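Long-range contacts in GNA33 (Neisseria gonorrhoeae FA 1090, PDB 2G5D), which probably cleaves the bond between MurNAc and GlcNAc in peptidoglycan as a lytic transglycosylase, leaving a 1,6-anhydro ring on the MurNAc product: residues Pro124-Asp129 and Gly246-Pro251; Phe138-Ile143 and Pro226-Ala231; Pro144-Ser149 and Asp222-Ile227; His211-Ile216 and Gly307-Tyr312. One frame throughout, in Å; residues are numbered along the deposited sequence.

Going from the N terminus, strand 116-129 supplies Pro124-Asp129, which closes the longest way round onto Gly246-Pro251 in contact 1. Strand 138-141 follows and pairs with strand 227-231 in contact 2. The chain then turns at Pro144-Phe147 and meets the loop before strand 227-231 in contact 3. Contacts 2 and 3 share Pro226 and Ile227, and both nest inside the loop closed by contact 1. Contact 4 joins helix 213-217 to the loop before strand 313-317. It crosses the other three along the chain. Asp129 and Tyr230 link contacts 1 and 2, Tyr141 joins contact 2 to contacts 3 and 4, and Lys224 meets His211 between contacts 3 and 4.

Contact 1: Pro124-Asp129 and Gly246-Pro251; sequences PVLKGD and GRLKTP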
loop_
_atom_site.group_PDB
_atom_site.type_symbol
_atom_site.label_atom_id
_atom_site.label_comp_id
_atom_site.label_asym_id
_atom_site.label_seq_id
_atom_site.Cartn_x
_atom_site.Cartn_y
_atom_site.Cartn_z
ATOM N N PRO A 124 -1.574 -2.595 10.588
ATOM C CA PRO A 124 -2.191 -2.819 11.911
ATOM C C PRO A 124 -1.709 -4.080 12.639
ATOM O O PRO A 124 -1.363 -5.082 12.007
ATOM C CB PRO A 124 -3.684 -2.920 11.596
ATOM C CG PRO A 124 -3.753 -3.339 10.173
ATOM C CD PRO A 124 -2.524 -2.805 9.483
ATOM N N VAL A 125 -1.667 -3.983 13.969
ATOM C CA VAL A 125 -1.535 -5.133 14.878
ATOM C C VAL A 125 -2.915 -5.420 15.488
ATOM O O VAL A 125 -3.586 -4.522 15.964
ATOM C CB VAL A 125 -0.469 -4.876 15.999
ATOM C CG1 VAL A 125 -0.433 -6.023 17.040
ATOM C CG2 VAL A 125 0.880 -4.718 15.394
ATOM N N LEU A 126 -3.361 -6.666 15.441
ATOM C CA LEU A 126 -4.617 -6.985 16.123
ATOM C C LEU A 126 -4.518 -8.247 16.950
ATOM O O LEU A 126 -3.882 -9.205 16.546
ATOM C CB LEU A 126 -5.833 -7.010 15.168
ATOM C CG LEU A 126 -5.851 -7.594 13.750
ATOM C CD1 LEU A 126 -7.267 -7.967 13.365
ATOM C CD2 LEU A 126 -5.231 -6.592 12.716
ATOM N N LYS A 127 -5.131 -8.214 18.129
ATOM C CA LYS A 127 -5.182 -9.385 19.010
ATOM C C LYS A 127 -5.865 -10.562 18.298
ATOM O O LYS A 127 -6.869 -10.392 17.600
ATOM C CB LYS A 127 -5.915 -9.047 20.309
ATOM C CG LYS A 127 -5.239 -8.003 21.175
ATOM C CD LYS A 127 -6.155 -7.650 22.349
ATOM C CE LYS A 127 -5.448 -6.809 23.385
ATOM N NZ LYS A 127 -6.259 -6.729 24.641
ATOM N N GLY A 128 -5.298 -11.751 18.460
ATOM C CA GLY A 128 -5.799 -12.928 17.766
ATOM C C GLY A 128 -4.993 -14.156 18.114
ATOM O O GLY A 128 -4.211 -14.125 19.058
ATOM N N ASP A 129 -5.184 -15.234 17.354
ATOM C CA ASP A 129 -4.476 -16.492 17.606
ATOM C C ASP A 129 -4.315 -17.294 16.314
ATOM O O ASP A 129 -4.953 -17.000 15.318
ATOM C CB ASP A 129 -5.226 -17.320 18.667
ATOM C CG ASP A 129 -4.299 -17.928 19.731
ATOM O OD1 ASP A 129 -3.159 -18.344 19.414
ATOM O OD2 ASP A 129 -4.729 -17.992 20.903
ATOM N N GLY A 246 -1.540 -7.145 7.762
ATOM C CA GLY A 246 -1.541 -6.949 9.183
ATOM C C GLY A 246 -0.769 -8.022 9.896
ATOM O O GLY A 246 -0.083 -8.838 9.280
ATOM N N ARG A 247 -0.915 -8.022 11.209
ATOM C CA ARG A 247 -0.141 -8.881 12.070
ATOM C C ARG A 247 -1.045 -9.254 13.236
ATOM O O ARG A 247 -1.578 -8.370 13.911
ATOM C CB ARG A 247 1.072 -8.082 12.562
ATOM C CG ARG A 247 2.354 -8.825 12.605
ATOM C CD ARG A 247 3.463 -7.907 13.066
ATOM N NE ARG A 247 3.976 -7.081 11.978
ATOM C CZ ARG A 247 5.202 -6.567 11.945
ATOM N NH1 ARG A 247 6.047 -6.788 12.942
ATOM N NH2 ARG A 247 5.580 -5.828 10.912
ATOM N N LEU A 248 -1.247 -10.550 13.461
ATOM C CA LEU A 248 -1.950 -11.000 14.670
ATOM C C LEU A 248 -0.990 -11.013 15.854
ATOM O O LEU A 248 0.120 -11.512 15.735
ATOM C CB LEU A 248 -2.580 -12.385 14.491
ATOM C CG LEU A 248 -3.613 -12.605 13.382
ATOM C CD1 LEU A 248 -4.005 -14.091 13.343
ATOM C CD2 LEU A 248 -4.866 -11.701 13.527
ATOM N N LYS A 249 -1.397 -10.431 16.978
ATOM C CA LYS A 249 -0.596 -10.511 18.202
ATOM C C LYS A 249 -1.257 -11.510 19.133
ATOM O O LYS A 249 -2.325 -11.230 19.681
ATOM C CB LYS A 249 -0.419 -9.144 18.880
ATOM C CG LYS A 249 0.402 -9.170 20.177
ATOM C CD LYS A 249 1.220 -7.889 20.343
ATOM C CE LYS A 249 2.208 -7.988 21.494
ATOM N NZ LYS A 249 3.495 -7.314 21.160
ATOM N N THR A 250 -0.624 -12.680 19.274
ATOM C CA THR A 250 -1.178 -13.799 20.053
ATOM C C THR A 250 -1.113 -13.479 21.552
ATOM O O THR A 250 -0.333 -12.616 21.948
ATOM C CB THR A 250 -0.478 -15.152 19.713
ATOM O OG1 THR A 250 0.835 -15.200 20.292
ATOM C CG2 THR A 250 -0.403 -15.379 18.188
ATOM N N PRO A 251 -1.933 -14.161 22.394
ATOM C CA PRO A 251 -1.957 -13.825 23.827
ATOM C C PRO A 251 -0.587 -13.811 24.537
ATOM O O PRO A 251 -0.438 -13.137 25.568
ATOM C CB PRO A 251 -2.881 -14.897 24.423
ATOM C CG PRO A 251 -3.786 -15.278 23.279
ATOM C CD PRO A 251 -2.890 -15.243 22.075
#
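Leu126 and Leu248 project from the same face of a parallel strand pair, Leu126 CG 4.2 Å from Leu248 CD2. This is the packed side. Leu126 also touches Glu236 and Met240 of helix 234-243, which lies over this face. Leu248 CD1 reaches on to the carbonyl of Asp129, 3.6 Å from Asp129 O. Gly128 has no side chain, which leaves room for Leu248 CD2 beside it.

On the other face Val125 CG1, anti to the backbone N (chi1 174°), meets Lys249 CB at 3.6 Å. Arg247 is buried here among its salt-bridge partners Glu123 and Asp324. The open side is limited to the Lys127 side chain, the end of Lys249, whose amine leads to Tyr255, and Pro251. Asp129 OD2 lies 3.5 Å from Pro251 CD, with the two side chains roughly perpendicular.

Backbone bonds join the two strands. Leu126 N reaches Arg247 O at 2.9 Å, and Leu126 O takes Lys249 N at 2.8 Å. Gly128 N to Lys249 O is longer. In the MltA-specific insert region, strands 116-129 and 246-249 thus form a pair joined by backbone bonds, with leucines toward helix 234-243 and a mixed face of Val125 and basic side chains opposite.

Contact 2: Phe138-Ile143 and Pro226-Ala231; sequences FPIYGI and PILGYA
Tyr141 and Ile227 lie side by side on one face of an antiparallel pair, pointing the same way. Ile227 CG1 comes within 3.8 Å of Tyr141 CE2. Pro139 shares this face. Its CB lies over one face of the Tyr141 ring, offset toward the rim, and also meets Ile227 CG2. Pro139 and Tyr230 cross obliquely, and Pro139 CB is 3.8 Å from Tyr230 CE2.

The opposite face is more aliphatic. Ile140 CG1 stands anti to the carbonyl carbon (chi1 -72°), and CD1 beyond it approaches Ala231 CB at 3.9 Å. Ile140 CG2 faces Leu228 CD1, the two side chains about perpendicular. Leu237 and Met240 of helix 234-243 cover Ile140 here. The Phe138 ring swings off, its edge at Ala231 O, 3.3 Å from Phe138 CD1.

Strand 138-141 is joined to strand 227-231, which pairs in turn with 116-129, all in the MltA-specific insert region. Gly142 N binds Pro226 O at 2.8 Å. Leu228 N gives a straight bond to Ile140 O at 2.7 Å, while Ile140 N binds Gly229 O. Ile140 therefore faces two residues, as in a classic beta bulge, and Gly229 N stays buried without a partner.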
loop_
_atom_site.group_PDB
_atom_site.type_symbol
_atom_site.label_atom_id
_atom_site.label_comp_id
_atom_site.label_asym_id
_atom_site.label_seq_id
_atom_site.Cartn_x
_atom_site.Cartn_y
_atom_site.Cartn_z
ATOM N N PHE A 138 -12.809 -15.085 14.937
ATOM C CA PHE A 138 -13.033 -14.588 13.566
ATOM C C PHE A 138 -11.938 -15.013 12.607
ATOM O O PHE A 138 -10.836 -14.464 12.642
ATOM C CB PHE A 138 -13.216 -13.062 13.552
ATOM C CG PHE A 138 -14.388 -12.594 14.378
ATOM C CD1 PHE A 138 -14.240 -12.337 15.743
ATOM C CD2 PHE A 138 -15.648 -12.449 13.802
ATOM C CE1 PHE A 138 -15.334 -11.927 16.522
ATOM C CE2 PHE A 138 -16.745 -12.037 14.568
ATOM C CZ PHE A 138 -16.586 -11.770 15.933
ATOM N N PRO A 139 -12.247 -15.979 11.726
ATOM C CA PRO A 139 -11.248 -16.546 10.813
ATOM C C PRO A 139 -10.682 -15.544 9.786
ATOM O O PRO A 139 -11.431 -14.739 9.224
ATOM C CB PRO A 139 -12.031 -17.657 10.097
ATOM C CG PRO A 139 -13.447 -17.233 10.186
ATOM C CD PRO A 139 -13.578 -16.576 11.516
ATOM N N ILE A 140 -9.366 -15.594 9.573
ATOM C CA ILE A 140 -8.705 -14.889 8.465
ATOM C C ILE A 140 -8.495 -15.940 7.400
ATOM O O ILE A 140 -7.821 -16.943 7.641
ATOM C CB ILE A 140 -7.313 -14.269 8.853
ATOM C CG1 ILE A 140 -7.447 -13.052 9.776
ATOM C CG2 ILE A 140 -6.511 -13.818 7.581
ATOM C CD1 ILE A 140 -8.139 -13.272 11.078
ATOM N N TYR A 141 -9.080 -15.718 6.230
ATOM C CA TYR A 141 -8.998 -16.674 5.139
ATOM C C TYR A 141 -7.900 -16.341 4.135
ATOM O O TYR A 141 -7.678 -15.175 3.798
ATOM C CB TYR A 141 -10.322 -16.743 4.374
ATOM C CG TYR A 141 -11.519 -17.172 5.172
ATOM C CD1 TYR A 141 -12.425 -16.229 5.637
ATOM C CD2 TYR A 141 -11.786 -18.529 5.407
ATOM C CE1 TYR A 141 -13.547 -16.607 6.355
ATOM C CE2 TYR A 141 -12.918 -18.927 6.116
ATOM C CZ TYR A 141 -13.793 -17.963 6.587
ATOM O OH TYR A 141 -14.903 -18.323 7.299
ATOM N N GLY A 142 -7.231 -17.384 3.655
ATOM C CA GLY A 142 -6.391 -17.289 2.477
ATOM C C GLY A 142 -7.228 -17.506 1.236
ATOM O O GLY A 142 -8.457 -17.565 1.317
ATOM N N ILE A 143 -6.571 -17.613 0.084
ATOM C CA ILE A 143 -7.267 -17.874 -1.180
ATOM C C ILE A 143 -8.092 -19.180 -1.123
ATOM O O ILE A 143 -7.537 -20.264 -0.908
ATOM C CB ILE A 143 -6.294 -17.863 -2.392
ATOM C CG1 ILE A 143 -5.701 -16.461 -2.581
ATOM C CG2 ILE A 143 -7.007 -18.324 -3.669
ATOM C CD1 ILE A 143 -4.383 -16.436 -3.337
ATOM N N PRO A 226 -8.484 -22.050 3.246
ATOM C CA PRO A 226 -7.534 -22.116 4.364
ATOM C C PRO A 226 -7.751 -20.945 5.320
ATOM O O PRO A 226 -8.038 -19.830 4.873
ATOM C CB PRO A 226 -6.165 -22.012 3.682
ATOM C CG PRO A 226 -6.428 -21.396 2.363
ATOM C CD PRO A 226 -7.803 -21.842 1.955
ATOM N N ILE A 227 -7.667 -21.220 6.618
ATOM C CA ILE A 227 -7.750 -20.194 7.653
ATOM C C ILE A 227 -6.348 -19.967 8.239
ATOM O O ILE A 227 -5.682 -20.912 8.676
ATOM C CB ILE A 227 -8.771 -20.581 8.753
ATOM C CG1 ILE A 227 -10.182 -20.618 8.164
ATOM C CG2 ILE A 227 -8.724 -19.605 9.925
ATOM C CD1 ILE A 227 -11.082 -21.680 8.778
ATOM N N LEU A 228 -5.904 -18.713 8.230
ATOM C CA LEU A 228 -4.547 -18.379 8.654
ATOM C C LEU A 228 -4.467 -18.068 10.145
ATOM O O LEU A 228 -3.382 -17.965 10.714
ATOM C CB LEU A 228 -3.999 -17.204 7.831
ATOM C CG LEU A 228 -4.180 -17.235 6.303
ATOM C CD1 LEU A 228 -3.630 -15.960 5.704
ATOM C CD2 LEU A 228 -3.536 -18.443 5.650
ATOM N N GLY A 229 -5.623 -17.930 10.777
ATOM C CA GLY A 229 -5.683 -17.568 12.174
ATOM C C GLY A 229 -7.006 -16.920 12.462
ATOM O O GLY A 229 -7.887 -16.879 11.596
ATOM N N TYR A 230 -7.141 -16.417 13.687
ATOM C CA TYR A 230 -8.398 -15.883 14.188
ATOM C C TYR A 230 -8.172 -14.543 14.873
ATOM O O TYR A 230 -7.234 -14.398 15.648
ATOM C CB TYR A 230 -9.062 -16.887 15.149
ATOM C CG TYR A 230 -9.562 -18.132 14.450
ATOM C CD1 TYR A 230 -8.686 -19.165 14.113
ATOM C CD2 TYR A 230 -10.898 -18.260 14.094
ATOM C CE1 TYR A 230 -9.136 -20.300 13.455
ATOM C CE2 TYR A 230 -11.364 -19.394 13.430
ATOM C CZ TYR A 230 -10.476 -20.402 13.111
ATOM O OH TYR A 230 -10.923 -21.528 12.459
ATOM N N ALA A 231 -9.031 -13.571 14.567
ATOM C CA ALA A 231 -8.998 -12.255 15.205
ATOM C C ALA A 231 -9.982 -12.187 16.377
ATOM O O ALA A 231 -11.034 -12.833 16.358
ATOM C CB ALA A 231 -9.323 -11.177 14.184
#

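Contact 3: Pro144-Ser149 and Asp222-Ile227; sequences PDDFIS and DGKAPI
Asp146 and Lys224 meet in a salt bridge, with Lys224 NZ 3.2 Å from Asp146 OD2. The contact joins the turn before strand 148-151 to the loop entering strand 227-231. Both side chains leave the backbone with CG between the backbone N and the carbonyl carbon, at chi1 65° for Asp146 and 64° for Lys224. Beyond CG the Lys224 chain is extended. It therefore spans the distance to the carboxylate. NZ comes to OD2 from the syn side but 32° out of the carboxylate plane. Lys224 CE also passes 3.7 Å from Asp146 OD1. Each end has a second partner: Asp146 OD1 bonds to Tyr210 OH, and Lys224 NZ bonds to His211 NE2.

Asp145 behaves differently. Its CG is anti to the carbonyl carbon, beside its own backbone N. That N makes the one backbone bond between the segments, to Lys224 O at 2.7 Å. Asp145 CG lies 3.4 Å from Lys224 O, the carbonyl that its own N-H binds. Asp145 OD1 lies 3.8 Å from Pro226 CD, and the two side chains run antiparallel past one another. Next to them, Pro144 CB rests 4.0 Å from Ala225 CB.

Pro144 to Phe147 form a type I beta turn, with Asp145 and Asp146 at its two central positions. A weak bond from Phe147 N to Pro144 O closes this turn, which leads into strand 148-151.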
loop_
_atom_site.group_PDB
_atom_site.type_symbol
_atom_site.label_atom_id
_atom_site.label_comp_id
_atom_site.label_asym_id
_atom_site.label_seq_id
_atom_site.Cartn_x
_atom_site.Cartn_y
_atom_site.Cartn_z
ATOM N N PRO A 144 -9.421 -19.070 -1.300
ATOM C CA PRO A 144 -10.332 -20.220 -1.260
ATOM C C PRO A 144 -9.992 -21.326 -2.263
ATOM O O PRO A 144 -9.319 -21.078 -3.265
ATOM C CB PRO A 144 -11.690 -19.601 -1.589
ATOM C CG PRO A 144 -11.557 -18.184 -1.218
ATOM C CD PRO A 144 -10.149 -17.813 -1.536
ATOM N N ASP A 145 -10.460 -22.539 -1.978
ATOM C CA ASP A 145 -10.233 -23.707 -2.830
ATOM C C ASP A 145 -10.877 -23.600 -4.217
ATOM O O ASP A 145 -10.457 -24.279 -5.152
ATOM C CB ASP A 145 -10.765 -24.959 -2.137
ATOM C CG ASP A 145 -10.093 -25.231 -0.808
ATOM O OD1 ASP A 145 -9.105 -24.532 -0.472
ATOM O OD2 ASP A 145 -10.558 -26.158 -0.104
ATOM N N ASP A 146 -11.902 -22.763 -4.345
ATOM C CA ASP A 146 -12.658 -22.641 -5.594
ATOM C C ASP A 146 -12.571 -21.231 -6.187
ATOM O O ASP A 146 -13.349 -20.861 -7.065
ATOM C CB ASP A 146 -14.127 -23.015 -5.358
ATOM C CG ASP A 146 -14.842 -22.047 -4.418
ATOM O OD1 ASP A 146 -14.194 -21.494 -3.497
ATOM O OD2 ASP A 146 -16.059 -21.837 -4.604
ATOM N N PHE A 147 -11.629 -20.446 -5.691
ATOM C CA PHE A 147 -11.452 -19.071 -6.130
ATOM C C PHE A 147 -10.580 -19.080 -7.378
ATOM O O PHE A 147 -9.424 -19.482 -7.319
ATOM C CB PHE A 147 -10.802 -18.276 -5.001
ATOM C CG PHE A 147 -10.570 -16.826 -5.311
ATOM C CD1 PHE A 147 -11.534 -15.879 -5.003
ATOM C CD2 PHE A 147 -9.368 -16.401 -5.868
ATOM C CE1 PHE A 147 -11.313 -14.530 -5.263
ATOM C CE2 PHE A 147 -9.148 -15.058 -6.140
ATOM C CZ PHE A 147 -10.133 -14.121 -5.829
ATOM N N ILE A 148 -11.150 -18.672 -8.510
ATOM C CA ILE A 148 -10.456 -18.727 -9.804
ATOM C C ILE A 148 -10.326 -17.332 -10.432
ATOM O O ILE A 148 -11.329 -16.672 -10.733
ATOM C CB ILE A 148 -11.113 -19.768 -10.796
ATOM C CG1 ILE A 148 -10.643 -21.193 -10.495
ATOM C CG2 ILE A 148 -10.770 -19.467 -12.262
ATOM C CD1 ILE A 148 -11.572 -21.985 -9.633
ATOM N N SER A 149 -9.082 -16.894 -10.617
ATOM C CA SER A 149 -8.801 -15.616 -11.264
ATOM C C SER A 149 -8.595 -15.792 -12.767
ATOM O O SER A 149 -7.817 -16.641 -13.206
ATOM C CB SER A 149 -7.581 -14.941 -10.628
ATOM O OG SER A 149 -7.325 -13.678 -11.222
ATOM N N ASP A 222 -17.209 -21.693 4.720
ATOM C CA ASP A 222 -17.072 -22.845 5.599
ATOM C C ASP A 222 -16.704 -24.095 4.818
ATOM O O ASP A 222 -17.465 -24.551 3.957
ATOM C CB ASP A 222 -18.351 -23.086 6.401
ATOM C CG ASP A 222 -18.498 -22.137 7.578
ATOM O OD1 ASP A 222 -17.525 -21.423 7.907
ATOM O OD2 ASP A 222 -19.593 -22.109 8.181
ATOM N N GLY A 223 -15.514 -24.619 5.113
ATOM C CA GLY A 223 -15.028 -25.873 4.544
ATOM C C GLY A 223 -14.277 -25.783 3.224
ATOM O O GLY A 223 -13.888 -26.810 2.675
ATOM N N LYS A 224 -14.064 -24.574 2.703
ATOM C CA LYS A 224 -13.481 -24.434 1.359
ATOM C C LYS A 224 -12.448 -23.305 1.210
ATOM O O LYS A 224 -12.230 -22.789 0.107
ATOM C CB LYS A 224 -14.583 -24.316 0.292
ATOM C CG LYS A 224 -15.466 -23.073 0.407
ATOM C CD LYS A 224 -16.369 -22.944 -0.795
ATOM C CE LYS A 224 -16.866 -21.519 -0.940
ATOM N NZ LYS A 224 -17.863 -21.427 -2.042
ATOM N N ALA A 225 -11.823 -22.925 2.320
ATOM C CA ALA A 225 -10.747 -21.940 2.300
ATOM C C ALA A 225 -9.809 -22.170 3.479
ATOM O O ALA A 225 -10.273 -22.460 4.586
ATOM C CB ALA A 225 -11.306 -20.524 2.331
ATOM N N PRO A 226 -8.484 -22.050 3.246
ATOM C CA PRO A 226 -7.534 -22.116 4.364
ATOM C C PRO A 226 -7.751 -20.945 5.320
ATOM O O PRO A 226 -8.038 -19.830 4.873
ATOM C CB PRO A 226 -6.165 -22.012 3.682
ATOM C CG PRO A 226 -6.428 -21.396 2.363
ATOM C CD PRO A 226 -7.803 -21.842 1.955
ATOM N N ILE A 227 -7.667 -21.220 6.618
ATOM C CA ILE A 227 -7.750 -20.194 7.653
ATOM C C ILE A 227 -6.348 -19.967 8.239
ATOM O O ILE A 227 -5.682 -20.912 8.676
ATOM C CB ILE A 227 -8.771 -20.581 8.753
ATOM C CG1 ILE A 227 -10.182 -20.618 8.164
ATOM C CG2 ILE A 227 -8.724 -19.605 9.925
ATOM C CD1 ILE A 227 -11.082 -21.680 8.778
#

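Contact 4: His211-Ile216 and Gly307-Tyr312; sequences HTRNQI and GQNPSY
The N-terminal end of helix 213-217, with Thr212 at the N-cap, docks here against the loop that leads into strand 313-317. Arg213 carries the contact. Its backbone N bonds to Pro310 O at 3.1 Å. Its CG is anti to the backbone N (chi1 -179°), and the chain bends at chi3. This brings NE among backbone carbonyls, 2.9 Å from Ser311 O. NE also bonds to Asn309 O, and NH2 to Ser311 O. Several weak, bent bonds to backbone carbonyls hold NE and NH2, rather than one straight one. Water 1 links NH2 to Ser311 OG.

Tyr312 lies between Arg213 and Ile216. Its CD1 stands 3.7 Å above the centre of the guanidinium, the two planes 43° apart, while Arg213 CG meets the edge of the ring. Ile216 covers one ring face: Ile216 CD1 makes a CH-pi contact 3.8 Å from the ring centroid, and Ile216 CG2 touches Tyr312 CZ at 3.4 Å. At the outer side, water 2 bridges Asn214 N and Gly307 O.

Asn264 binds the carbonyl of Pro310 and the backbone N of Tyr312. Helix 234-243 brings Phe238 and His241 against Arg213, and Tyr141 of strand 138-141 touches both Ile216 and Tyr312.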
loop_
_atom_site.group_PDB
_atom_site.type_symbol
_atom_site.label_atom_id
_atom_site.label_comp_id
_atom_site.label_asym_id
_atom_site.label_seq_id
_atom_site.Cartn_x
_atom_site.Cartn_y
_atom_site.Cartn_z
ATOM N N HIS A 211 -17.958 -14.853 -3.943
ATOM C CA HIS A 211 -18.722 -14.433 -2.768
ATOM C C HIS A 211 -18.354 -13.021 -2.284
ATOM O O HIS A 211 -17.205 -12.590 -2.381
ATOM C CB HIS A 211 -18.531 -15.445 -1.639
ATOM C CG HIS A 211 -19.029 -16.820 -1.963
ATOM N ND1 HIS A 211 -20.370 -17.124 -2.053
ATOM C CD2 HIS A 211 -18.365 -17.980 -2.188
ATOM C CE1 HIS A 211 -20.513 -18.406 -2.331
ATOM N NE2 HIS A 211 -19.312 -18.950 -2.419
ATOM N N THR A 212 -19.363 -12.315 -1.777
ATOM C CA THR A 212 -19.224 -10.950 -1.268
ATOM C C THR A 212 -18.906 -11.022 0.215
ATOM O O THR A 212 -19.095 -12.076 0.831
ATOM C CB THR A 212 -20.536 -10.155 -1.436
ATOM O OG1 THR A 212 -21.603 -10.883 -0.820
ATOM C CG2 THR A 212 -20.867 -9.916 -2.901
ATOM N N ARG A 213 -18.429 -9.908 0.782
ATOM C CA ARG A 213 -18.131 -9.828 2.222
ATOM C C ARG A 213 -19.290 -10.307 3.093
ATOM O O ARG A 213 -19.080 -11.078 4.021
ATOM C CB ARG A 213 -17.743 -8.407 2.642
ATOM C CG ARG A 213 -17.391 -8.281 4.119
ATOM C CD ARG A 213 -16.907 -6.896 4.471
ATOM N NE ARG A 213 -15.628 -6.582 3.845
ATOM C CZ ARG A 213 -14.424 -6.901 4.335
ATOM N NH1 ARG A 213 -14.287 -7.545 5.492
ATOM N NH2 ARG A 213 -13.348 -6.550 3.658
ATOM N N ASN A 214 -20.502 -9.854 2.787
ATOM C CA ASN A 214 -21.674 -10.237 3.578
ATOM C C ASN A 214 -21.900 -11.746 3.587
ATOM O O ASN A 214 -22.253 -12.311 4.619
ATOM C CB ASN A 214 -22.944 -9.511 3.105
ATOM C CG ASN A 214 -24.171 -9.901 3.907
ATOM O OD1 ASN A 214 -25.180 -10.337 3.349
ATOM N ND2 ASN A 214 -24.086 -9.763 5.229
ATOM N N GLN A 215 -21.692 -12.386 2.438
ATOM C CA GLN A 215 -21.875 -13.829 2.302
ATOM C C GLN A 215 -20.788 -14.618 3.033
ATOM O O GLN A 215 -21.085 -15.630 3.676
ATOM C CB GLN A 215 -21.906 -14.223 0.823
ATOM C CG GLN A 215 -23.071 -13.636 0.060
ATOM C CD GLN A 215 -22.994 -13.940 -1.417
ATOM O OE1 GLN A 215 -21.941 -13.792 -2.040
ATOM N NE2 GLN A 215 -24.104 -14.389 -1.986
ATOM N N ILE A 216 -19.548 -14.137 2.939
ATOM C CA ILE A 216 -18.395 -14.716 3.629
ATOM C C ILE A 216 -18.526 -14.544 5.140
ATOM O O ILE A 216 -18.238 -15.471 5.906
ATOM C CB ILE A 216 -17.059 -14.079 3.119
ATOM C CG1 ILE A 216 -16.866 -14.361 1.613
ATOM C CG2 ILE A 216 -15.869 -14.575 3.920
ATOM C CD1 ILE A 216 -15.824 -13.440 0.903
ATOM N N GLY A 307 -21.347 -5.870 6.110
ATOM C CA GLY A 307 -21.819 -6.311 4.804
ATOM C C GLY A 307 -21.992 -5.248 3.723
ATOM O O GLY A 307 -22.140 -5.579 2.563
ATOM N N GLN A 308 -21.984 -3.972 4.093
ATOM C CA GLN A 308 -22.102 -2.895 3.100
ATOM C C GLN A 308 -20.874 -2.767 2.181
ATOM O O GLN A 308 -20.986 -2.270 1.060
ATOM C CB GLN A 308 -22.402 -1.548 3.774
ATOM C CG GLN A 308 -23.730 -1.521 4.526
ATOM C CD GLN A 308 -24.929 -1.872 3.650
ATOM O OE1 GLN A 308 -25.072 -1.356 2.543
ATOM N NE2 GLN A 308 -25.805 -2.747 4.158
ATOM N N ASN A 309 -19.714 -3.215 2.656
ATOM C CA ASN A 309 -18.472 -3.251 1.855
ATOM C C ASN A 309 -18.322 -4.631 1.219
ATOM O O ASN A 309 -17.764 -5.531 1.851
ATOM C CB ASN A 309 -17.263 -2.939 2.763
ATOM C CG ASN A 309 -15.911 -2.951 2.020
ATOM O OD1 ASN A 309 -14.875 -3.289 2.599
ATOM N ND2 ASN A 309 -15.921 -2.581 0.755
ATOM N N PRO A 310 -18.820 -4.819 -0.031
ATOM C CA PRO A 310 -18.789 -6.189 -0.593
ATOM C C PRO A 310 -17.373 -6.687 -0.942
ATOM O O PRO A 310 -17.164 -7.896 -1.152
ATOM C CB PRO A 310 -19.665 -6.080 -1.854
ATOM C CG PRO A 310 -19.590 -4.654 -2.252
ATOM C CD PRO A 310 -19.400 -3.849 -0.983
ATOM N N SER A 311 -16.423 -5.750 -1.005
ATOM C CA SER A 311 -15.001 -6.051 -1.186
ATOM C C SER A 311 -14.462 -6.928 -0.053
ATOM O O SER A 311 -14.844 -6.763 1.092
ATOM C CB SER A 311 -14.207 -4.744 -1.254
ATOM O OG SER A 311 -12.821 -4.994 -1.378
ATOM N N TYR A 312 -13.585 -7.868 -0.385
ATOM C CA TYR A 312 -13.039 -8.797 0.596
ATOM C C TYR A 312 -11.660 -9.205 0.153
ATOM O O TYR A 312 -11.446 -9.560 -1.017
ATOM C CB TYR A 312 -13.928 -10.038 0.742
ATOM C CG TYR A 312 -13.777 -10.765 2.054
ATOM C CD1 TYR A 312 -14.572 -10.419 3.159
ATOM C CD2 TYR A 312 -12.867 -11.802 2.192
ATOM C CE1 TYR A 312 -14.445 -11.074 4.366
ATOM C CE2 TYR A 312 -12.731 -12.480 3.400
ATOM C CZ TYR A 312 -13.525 -12.110 4.481
ATOM O OH TYR A 312 -13.415 -12.785 5.680
HETATM O O HOH W 1 -12.318 -4.353 1.446
HETATM O O HOH W 2 -21.259 -7.460 1.027
#